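PDB 3NZR: 2-dehydro-3-deoxyphosphogluconate aldolase from Vibrio fischeri, which is an aldolase of the KDGP aldolase family, built on a TIM-barrel fold. Local coordinates for residues A[12-17]-A[198-203]; A[167-172]-A[204-209]; A[173-178]-A[187-192]. All blocks are in the same frame, centred on the assembly; numbering follows the deposited sequence.

Interaction 1: A[12-17]-A[198-203]; sequences NRVCLN and ENYEEI
Y200 reaches out from the start of helix 200-209 to the chain entering strand 16-19, and its phenol end does nearly all the touching. The hydroxyl is the meeting point: Y200 OH lies 3.3 Å from L16 CD2 and 3.8 Å from V14 CG1. The leucine methyl also packs against the ring carbon carrying the hydroxyl, with L16 CD2 4.1 Å from Y200 CZ, and comes at the ring obliquely. The two residues approach differently. V14 and Y200 come from opposite directions, whereas the L16 side chain crosses the tyrosine at about a right angle. The tyrosine's chi1 of 177° sets its CG trans to the backbone N and sends the ring out from the helix, bridging backbones whose nearest CA atoms, of L16 and Y200, are 11.1 Å apart.

The buried hydroxyl keeps a polar partner despite its apolar company, being hydrogen-bonded to T243 OG1 of helix 233-247. That helix also supplies L239, which packs on both L16 and Y200, so the contact is a three-way junction of strand, helix and C-terminal helix. Segment 12-17 bonds through its backbone to H36 and L38 and also to I215 and P217, bringing the first strand beside the last part of the barrel wall, consistent with the seam where a TIM barrel closes.

Farther out, R13 and V14 both face Y10 in a classic beta bulge, while C15, whose CB points away from the helix, packs on F9 and L38. R13 NH1 is held by the carbonyl of V212. At the foot of the tyrosine, the N199 side-chain amide bonds to D196 N and G194 O, and I203 N donates to N199 O (3.1 Å).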
loop_
_atom_site.group_PDB
_atom_site.type_symbol
_atom_site.label_atom_id
_atom_site.label_comp_id
_atom_site.label_asym_id
_atom_site.label_seq_id
_atom_site.Cartn_x
_atom_site.Cartn_y
_atom_site.Cartn_z
ATOM N N ASN A 12 -19.689 17.148 13.751
ATOM C CA ASN A 12 -18.465 16.365 13.738
ATOM C C ASN A 12 -18.672 14.878 13.453
ATOM O O ASN A 12 -17.905 14.053 13.960
ATOM C CB ASN A 12 -17.740 16.581 15.084
ATOM C CG ASN A 12 -17.469 18.022 15.358
ATOM O OD1 ASN A 12 -17.974 18.582 16.320
ATOM N ND2 ASN A 12 -16.700 18.641 14.494
ATOM N N ARG A 13 -19.719 14.540 12.673
ATOM C CA ARG A 13 -20.159 13.180 12.507
ATOM C C ARG A 13 -20.360 12.744 11.029
ATOM O O ARG A 13 -19.967 11.633 10.649
ATOM C CB ARG A 13 -21.457 12.953 13.252
ATOM C CG ARG A 13 -21.799 11.463 13.621
ATOM C CD ARG A 13 -21.135 10.871 14.914
ATOM N NE ARG A 13 -21.227 9.402 14.863
ATOM C CZ ARG A 13 -22.165 8.652 15.462
ATOM N NH1 ARG A 13 -22.121 7.346 15.329
ATOM N NH2 ARG A 13 -23.133 9.170 16.218
ATOM N N VAL A 14 -21.083 13.531 10.253
ATOM C CA VAL A 14 -21.484 13.141 8.874
ATOM C C VAL A 14 -21.095 14.269 7.904
ATOM O O VAL A 14 -21.426 15.413 8.110
ATOM C CB VAL A 14 -22.992 12.895 8.813
ATOM C CG1 VAL A 14 -23.473 12.515 7.357
ATOM C CG2 VAL A 14 -23.416 11.872 9.853
ATOM N N CYS A 15 -20.399 13.928 6.834
ATOM C CA CYS A 15 -20.214 14.819 5.702
ATOM C C CYS A 15 -20.680 14.095 4.385
ATOM O O CYS A 15 -20.233 12.978 4.067
ATOM C CB CYS A 15 -18.762 15.137 5.615
ATOM S SG CYS A 15 -18.363 16.371 4.427
ATOM N N LEU A 16 -21.623 14.685 3.670
ATOM C CA LEU A 16 -22.171 14.121 2.426
ATOM C C LEU A 16 -21.120 14.178 1.267
ATOM O O LEU A 16 -20.270 15.072 1.203
ATOM C CB LEU A 16 -23.380 14.950 1.983
ATOM C CG LEU A 16 -24.484 15.122 2.996
ATOM C CD1 LEU A 16 -25.570 16.087 2.475
ATOM C CD2 LEU A 16 -25.072 13.767 3.449
ATOM N N ASN A 17 -21.156 13.193 0.393
ATOM C CA ASN A 17 -20.271 13.200 -0.757
ATOM C C ASN A 17 -21.160 12.923 -1.958
ATOM O O ASN A 17 -21.798 11.858 -2.017
ATOM C CB ASN A 17 -19.200 12.142 -0.614
ATOM C CG ASN A 17 -18.111 12.249 -1.703
ATOM O OD1 ASN A 17 -18.374 12.621 -2.788
ATOM N ND2 ASN A 17 -16.903 11.978 -1.349
ATOM N N GLU A 198 -34.711 7.215 -0.137
ATOM C CA GLU A 198 -35.668 6.368 0.580
ATOM C C GLU A 198 -34.970 5.406 1.507
ATOM O O GLU A 198 -35.559 4.988 2.471
ATOM C CB GLU A 198 -36.545 5.565 -0.405
ATOM C CG GLU A 198 -37.524 6.432 -1.147
ATOM C CD GLU A 198 -36.869 7.208 -2.259
ATOM O OE1 GLU A 198 -35.810 6.778 -2.832
ATOM O OE2 GLU A 198 -37.432 8.267 -2.549
ATOM N N ASN A 199 -33.717 5.046 1.203
ATOM C CA ASN A 199 -32.962 4.160 2.108
ATOM C C ASN A 199 -31.825 4.837 2.908
ATOM O O ASN A 199 -31.149 4.174 3.652
ATOM C CB ASN A 199 -32.399 2.942 1.359
ATOM C CG ASN A 199 -31.405 3.320 0.268
ATOM O OD1 ASN A 199 -30.775 4.402 0.285
ATOM N ND2 ASN A 199 -31.267 2.423 -0.704
ATOM N N TYR A 200 -31.616 6.126 2.716
ATOM C CA TYR A 200 -30.509 6.873 3.339
ATOM C C TYR A 200 -30.626 6.745 4.849
ATOM O O TYR A 200 -29.678 6.446 5.546
ATOM C CB TYR A 200 -30.577 8.377 2.983
ATOM C CG TYR A 200 -29.525 9.198 3.631
ATOM C CD1 TYR A 200 -28.154 9.083 3.230
ATOM C CD2 TYR A 200 -29.840 10.099 4.622
ATOM C CE1 TYR A 200 -27.188 9.873 3.812
ATOM C CE2 TYR A 200 -28.874 10.867 5.240
ATOM C CZ TYR A 200 -27.532 10.759 4.842
ATOM O OH TYR A 200 -26.581 11.556 5.455
ATOM N N GLU A 201 -31.792 7.011 5.363
ATOM C CA GLU A 201 -31.942 6.984 6.822
ATOM C C GLU A 201 -31.609 5.619 7.427
ATOM O O GLU A 201 -30.868 5.550 8.383
ATOM C CB GLU A 201 -33.317 7.490 7.243
ATOM C CG GLU A 201 -33.437 9.017 7.081
ATOM C CD GLU A 201 -34.897 9.546 6.928
ATOM O OE1 GLU A 201 -35.216 10.530 7.609
ATOM O OE2 GLU A 201 -35.693 9.017 6.108
ATOM N N GLU A 202 -32.122 4.550 6.850
ATOM C CA GLU A 202 -31.930 3.223 7.434
ATOM C C GLU A 202 -30.464 2.781 7.335
ATOM O O GLU A 202 -29.960 2.162 8.232
ATOM C CB GLU A 202 -32.832 2.187 6.756
ATOM C CG GLU A 202 -33.144 0.984 7.623
ATOM C CD GLU A 202 -34.094 -0.001 6.942
ATOM O OE1 GLU A 202 -34.940 0.427 6.137
ATOM O OE2 GLU A 202 -33.991 -1.221 7.217
ATOM N N ILE A 203 -29.810 3.133 6.239
ATOM C CA ILE A 203 -28.387 2.822 6.047
ATOM C C ILE A 203 -27.539 3.615 7.029
ATOM O O ILE A 203 -26.619 3.026 7.665
ATOM C CB ILE A 203 -27.962 3.119 4.615
ATOM C CG1 ILE A 203 -28.618 2.131 3.656
ATOM C CG2 ILE A 203 -26.429 3.105 4.440
ATOM C CD1 ILE A 203 -28.447 2.526 2.203
#

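Interaction 2: A[167-172]-A[204-209]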
loop_
_atom_site.group_PDB
_atom_site.type_symbol
_atom_site.label_atom_id
_atom_site.label_comp_id
_atom_site.label_asym_id
_atom_site.label_seq_id
_atom_site.Cartn_x
_atom_site.Cartn_y
_atom_site.Cartn_z
ATOM N N GLY A 167 -24.950 -2.063 -2.937
ATOM C CA GLY A 167 -26.290 -2.321 -3.425
ATOM C C GLY A 167 -27.373 -1.875 -2.463
ATOM O O GLY A 167 -28.350 -2.616 -2.283
ATOM N N GLY A 168 -27.204 -0.694 -1.825
ATOM C CA GLY A 168 -28.220 -0.163 -0.929
ATOM C C GLY A 168 -28.362 -0.952 0.337
ATOM O O GLY A 168 -27.408 -1.008 1.141
ATOM N N LEU A 169 -29.523 -1.581 0.543
ATOM C CA LEU A 169 -29.716 -2.425 1.725
ATOM C C LEU A 169 -29.499 -3.936 1.445
ATOM O O LEU A 169 -29.653 -4.764 2.337
ATOM C CB LEU A 169 -31.049 -2.160 2.371
ATOM C CG LEU A 169 -31.209 -0.887 3.206
ATOM C CD1 LEU A 169 -32.659 -0.647 3.594
ATOM C CD2 LEU A 169 -30.313 -0.951 4.451
ATOM N N GLU A 170 -29.110 -4.289 0.234
ATOM C CA GLU A 170 -28.851 -5.713 -0.132
ATOM C C GLU A 170 -27.698 -6.369 0.636
ATOM O O GLU A 170 -27.640 -7.598 0.725
ATOM C CB GLU A 170 -28.592 -5.889 -1.647
ATOM C CG GLU A 170 -29.869 -5.711 -2.514
ATOM C CD GLU A 170 -29.605 -5.216 -3.937
ATOM O OE1 GLU A 170 -30.541 -4.607 -4.538
ATOM O OE2 GLU A 170 -28.481 -5.427 -4.450
ATOM N N THR A 171 -26.766 -5.573 1.157
ATOM C CA THR A 171 -25.643 -6.135 1.906
ATOM C C THR A 171 -25.695 -5.658 3.375
ATOM O O THR A 171 -24.688 -5.578 4.042
ATOM C CB THR A 171 -24.289 -5.814 1.223
ATOM O OG1 THR A 171 -24.080 -4.411 1.238
ATOM C CG2 THR A 171 -24.301 -6.253 -0.199
ATOM N N ARG A 172 -26.908 -5.407 3.860
ATOM C CA ARG A 172 -27.171 -4.948 5.222
ATOM C C ARG A 172 -26.309 -5.594 6.338
ATOM O O ARG A 172 -25.716 -4.897 7.170
ATOM C CB ARG A 172 -28.644 -5.209 5.513
ATOM C CG ARG A 172 -29.070 -4.801 6.867
ATOM C CD ARG A 172 -30.350 -5.479 7.204
ATOM N NE ARG A 172 -31.403 -5.236 6.214
ATOM C CZ ARG A 172 -32.203 -4.174 6.203
ATOM N NH1 ARG A 172 -32.048 -3.210 7.109
ATOM N NH2 ARG A 172 -33.158 -4.076 5.282
HETATM N N MSE A 204 -27.766 4.941 7.125
HETATM C CA MSE A 204 -26.998 5.763 8.105
HETATM C C MSE A 204 -27.270 5.257 9.549
HETATM O O MSE A 204 -26.339 5.111 10.342
HETATM C CB MSE A 204 -27.360 7.245 8.045
HETATM C CG MSE A 204 -26.990 7.925 6.761
HETATM SE SE MSE A 204 -25.027 7.730 6.473
HETATM C CE MSE A 204 -24.525 9.010 7.850
ATOM N N GLN A 205 -28.536 4.961 9.874
ATOM C CA GLN A 205 -28.810 4.472 11.239
ATOM C C GLN A 205 -27.981 3.262 11.591
ATOM O O GLN A 205 -27.727 3.039 12.729
ATOM C CB GLN A 205 -30.290 4.154 11.453
ATOM C CG GLN A 205 -30.752 4.099 12.904
ATOM C CD GLN A 205 -30.501 5.410 13.595
ATOM O OE1 GLN A 205 -29.677 5.502 14.511
ATOM N NE2 GLN A 205 -31.210 6.445 13.150
ATOM N N ILE A 206 -27.585 2.446 10.626
ATOM C CA ILE A 206 -26.805 1.248 10.946
ATOM C C ILE A 206 -25.416 1.644 11.434
ATOM O O ILE A 206 -24.928 1.137 12.413
ATOM C CB ILE A 206 -26.661 0.310 9.734
ATOM C CG1 ILE A 206 -28.023 -0.268 9.395
ATOM C CG2 ILE A 206 -25.627 -0.790 10.025
ATOM C CD1 ILE A 206 -28.125 -0.916 8.106
ATOM N N ALA A 207 -24.798 2.579 10.735
ATOM C CA ALA A 207 -23.457 3.022 11.032
ATOM C C ALA A 207 -23.459 3.881 12.275
ATOM O O ALA A 207 -22.552 3.825 13.063
ATOM C CB ALA A 207 -22.907 3.842 9.814
ATOM N N LEU A 208 -24.506 4.683 12.456
ATOM C CA LEU A 208 -24.665 5.453 13.680
ATOM C C LEU A 208 -24.842 4.575 14.944
ATOM O O LEU A 208 -24.171 4.825 15.947
ATOM C CB LEU A 208 -25.839 6.443 13.549
ATOM C CG LEU A 208 -25.644 7.554 12.518
ATOM C CD1 LEU A 208 -26.949 8.247 12.277
ATOM C CD2 LEU A 208 -24.590 8.521 12.994
ATOM N N ASP A 209 -25.682 3.549 14.865
ATOM C CA ASP A 209 -25.893 2.642 16.008
ATOM C C ASP A 209 -24.636 1.849 16.344
ATOM O O ASP A 209 -24.461 1.404 17.482
ATOM C CB ASP A 209 -26.986 1.599 15.734
ATOM C CG ASP A 209 -28.378 2.206 15.615
ATOM O OD1 ASP A 209 -28.618 3.293 16.198
ATOM O OD2 ASP A 209 -29.231 1.572 14.946
#
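I206 meets segment 167-172 through apolar contact alone, and its CD1 methyl does the work. I206 CD1 sits 4.2 Å from R172 CG and 4.3 Å from L169 CD2, so it touches the aliphatic root of the arginine and one leucine branch, both at the loose end of van der Waals range. The CB of I206 points toward segment 167-172, and the side chain crosses that of R172 at about a right angle. Its CG1 branch is anti to the carbonyl carbon (chi1 -67°), which carries CD1 outward from the helix, while other parts of I206 pack on F175 and A176.

A second kind of contact lies within the segment itself. The arginine chain bends at chi3 (-55°), and the guanidinium turns one face to L169 CD2, which stands 3.8 Å above its plane and toward the rim. The charge is answered from the other helix: R172 NH1 forms a salt bridge with E202 OE2, one turn before I206. L169 also packs on E202 and I203, so leucine and arginine both lean on helix 200-209.

In the barrel, 167-172 is the end of the beta-alpha loop that follows strand 160-163, with R172 opening helix 172-184, and it lies next to the helix that follows the adjoining strand, 188-191. Such loops gather at the C-terminal end of the strands in TIM barrels.

Backbone bonds give the loop its shape. Two turns overlap: a type II' turn from G167 to E170, closed by E170 N to G167 O at 3.1 Å, and a type I turn from L169 to R172, closed by R172 N to L169 O at 3.2 Å. G168 pairs through its backbone with G193, and T171 OG1 bonds to the M166 carbonyl just before R172 begins the helix.

Interaction 3: A[173-178]-A[187-192]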
loop_
_atom_site.group_PDB
_atom_site.type_symbol
_atom_site.label_atom_id
_atom_site.label_comp_id
_atom_site.label_asym_id
_atom_site.label_seq_id
_atom_site.Cartn_x
_atom_site.Cartn_y
_atom_site.Cartn_z
ATOM N N GLU A 173 -26.277 -6.923 6.357
ATOM C CA GLU A 173 -25.601 -7.689 7.406
ATOM C C GLU A 173 -24.091 -7.622 7.260
ATOM O O GLU A 173 -23.403 -7.509 8.265
ATOM C CB GLU A 173 -26.065 -9.150 7.450
ATOM C CG GLU A 173 -27.617 -9.328 7.661
ATOM C CD GLU A 173 -28.474 -9.307 6.343
ATOM O OE1 GLU A 173 -27.941 -9.029 5.212
ATOM O OE2 GLU A 173 -29.717 -9.567 6.462
ATOM N N GLU A 174 -23.565 -7.698 6.031
ATOM C CA GLU A 174 -22.132 -7.492 5.839
ATOM C C GLU A 174 -21.743 -6.062 6.258
ATOM O O GLU A 174 -20.722 -5.866 6.888
ATOM C CB GLU A 174 -21.743 -7.723 4.413
ATOM C CG GLU A 174 -21.817 -9.176 3.992
ATOM C CD GLU A 174 -21.188 -9.373 2.624
ATOM O OE1 GLU A 174 -19.949 -9.162 2.530
ATOM O OE2 GLU A 174 -21.936 -9.670 1.665
ATOM N N PHE A 175 -22.581 -5.093 5.911
ATOM C CA PHE A 175 -22.314 -3.691 6.182
ATOM C C PHE A 175 -22.328 -3.444 7.651
ATOM O O PHE A 175 -21.456 -2.776 8.172
ATOM C CB PHE A 175 -23.357 -2.794 5.498
ATOM C CG PHE A 175 -23.224 -1.323 5.814
ATOM C CD1 PHE A 175 -22.102 -0.599 5.400
ATOM C CD2 PHE A 175 -24.229 -0.635 6.468
ATOM C CE1 PHE A 175 -22.002 0.735 5.653
ATOM C CE2 PHE A 175 -24.126 0.758 6.706
ATOM C CZ PHE A 175 -23.003 1.439 6.275
ATOM N N ALA A 176 -23.356 -3.960 8.346
ATOM C CA ALA A 176 -23.411 -3.813 9.786
ATOM C C ALA A 176 -22.121 -4.315 10.459
ATOM O O ALA A 176 -21.665 -3.703 11.408
ATOM C CB ALA A 176 -24.636 -4.530 10.377
ATOM N N CYS A 177 -21.531 -5.406 9.972
ATOM C CA CYS A 177 -20.297 -5.922 10.546
ATOM C C CYS A 177 -19.092 -5.020 10.181
ATOM O O CYS A 177 -18.196 -4.845 10.993
ATOM C CB CYS A 177 -20.038 -7.310 10.033
ATOM S SG CYS A 177 -18.493 -8.031 10.587
ATOM N N VAL A 178 -19.098 -4.397 9.015
ATOM C CA VAL A 178 -18.016 -3.445 8.695
ATOM C C VAL A 178 -18.050 -2.211 9.565
ATOM O O VAL A 178 -16.999 -1.724 10.036
ATOM C CB VAL A 178 -18.022 -3.095 7.215
ATOM C CG1 VAL A 178 -16.992 -1.978 6.951
ATOM C CG2 VAL A 178 -17.780 -4.327 6.399
ATOM N N PHE A 187 -12.099 3.911 13.039
ATOM C CA PHE A 187 -11.743 4.217 11.660
ATOM C C PHE A 187 -13.001 4.725 11.068
ATOM O O PHE A 187 -14.062 4.555 11.675
ATOM C CB PHE A 187 -11.292 2.943 10.976
ATOM C CG PHE A 187 -10.414 3.169 9.802
ATOM C CD1 PHE A 187 -9.288 3.928 9.931
ATOM C CD2 PHE A 187 -10.668 2.606 8.614
ATOM C CE1 PHE A 187 -8.463 4.144 8.895
ATOM C CE2 PHE A 187 -9.794 2.815 7.560
ATOM C CZ PHE A 187 -8.728 3.578 7.716
ATOM N N TRP A 188 -12.911 5.500 10.018
ATOM C CA TRP A 188 -14.091 6.077 9.384
ATOM C C TRP A 188 -14.621 5.205 8.255
ATOM O O TRP A 188 -13.957 4.257 7.786
ATOM C CB TRP A 188 -13.795 7.488 8.875
ATOM C CG TRP A 188 -13.167 8.362 9.952
ATOM C CD1 TRP A 188 -13.178 8.155 11.314
ATOM C CD2 TRP A 188 -12.478 9.588 9.742
ATOM N NE1 TRP A 188 -12.512 9.169 11.953
ATOM C CE2 TRP A 188 -12.082 10.068 11.018
ATOM C CE3 TRP A 188 -12.168 10.338 8.611
ATOM C CZ2 TRP A 188 -11.371 11.251 11.179
ATOM C CZ3 TRP A 188 -11.484 11.518 8.785
ATOM C CH2 TRP A 188 -11.081 11.960 10.046
ATOM N N LEU A 189 -15.808 5.536 7.776
ATOM C CA LEU A 189 -16.570 4.668 6.862
ATOM C C LEU A 189 -17.323 5.464 5.855
ATOM O O LEU A 189 -17.920 6.510 6.160
ATOM C CB LEU A 189 -17.613 3.886 7.719
ATOM C CG LEU A 189 -18.446 2.825 7.016
ATOM C CD1 LEU A 189 -17.623 1.714 6.362
ATOM C CD2 LEU A 189 -19.472 2.271 8.049
ATOM N N GLU A 190 -17.280 5.039 4.613
ATOM C CA GLU A 190 -17.884 5.756 3.510
ATOM C C GLU A 190 -18.796 4.771 2.783
ATOM O O GLU A 190 -18.404 4.011 1.885
ATOM C CB GLU A 190 -16.809 6.334 2.595
ATOM C CG GLU A 190 -15.741 7.041 3.327
ATOM C CD GLU A 190 -14.963 8.003 2.472
ATOM O OE1 GLU A 190 -15.264 8.168 1.221
ATOM O OE2 GLU A 190 -13.940 8.506 3.017
ATOM N N PRO A 191 -20.082 4.750 3.156
ATOM C CA PRO A 191 -20.939 3.837 2.412
ATOM C C PRO A 191 -21.223 4.267 0.997
ATOM O O PRO A 191 -21.567 5.411 0.784
ATOM C CB PRO A 191 -22.226 3.827 3.239
ATOM C CG PRO A 191 -21.949 4.525 4.463
ATOM C CD PRO A 191 -20.780 5.408 4.248
ATOM N N THR A 192 -21.112 3.359 0.023
ATOM C CA THR A 192 -21.223 3.728 -1.321
ATOM C C THR A 192 -21.908 2.633 -2.209
ATOM O O THR A 192 -21.552 1.428 -2.140
ATOM C CB THR A 192 -19.869 4.047 -1.936
ATOM O OG1 THR A 192 -19.088 4.951 -1.101
ATOM C CG2 THR A 192 -20.041 4.636 -3.316
#
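F175 and V178, one turn apart on helix 172-184, lie over L189 and P191 of strand 188-191, and everything that passes between the two segments is apolar. F175 and L189 contribute about equally. The phenylalanine CZ is 3.7 Å from P191 CG, and its CE1 is 3.8 Å from L189 CD2, so the far end of the ring nestles between a proline ring and a leucine methyl, each approaching obliquely. A chi1 of 175° swings the ring out from the helix toward the strand. The other leucine branch serves the valine, with V178 CG1 3.8 Å from L189 CD1; L189 thus splits its two methyls between the two helix residues.

Polar groups lie on other sides of the two elements. The CB of the buried E190 points away from the helix while those of L189 and P191 point toward it, the usual alternation along a strand, and its carboxylate bonds to N116 ND2 and S160 OG. The E174 carboxylate takes the backbone N-H groups of T122 and G123.

Helix and strand run nearly antiparallel, over these segments at 158° with the axes 10.9 Å apart at closest approach, as the second half of the beta-alpha-beta unit that starts with strand 160-163. On one flank V178 packs against V146 of helix 146-155; toward helix 200-209, F175 meets I203.

Overall arrangement
Helix 200-209 links the three contacts: its first turn takes part in interaction 1, its later part in interaction 2, and I206 and A207 of that part pack on F175, A176 and L189 of interaction 3. The centres are close, about 10 Å between interactions 1 and 2, 12 Å between 1 and 3, and 7 Å between 2 and 3. Along the chain interaction 3 is nested inside the loops closed by both others, while the segments of 1 and 2 alternate. Interaction 3 is thus a local beta-alpha contact at strand 188-191, interaction 2 ties successive barrel units together, and interaction 1 brings the N-terminal strand to this region, where the barrel probably closes.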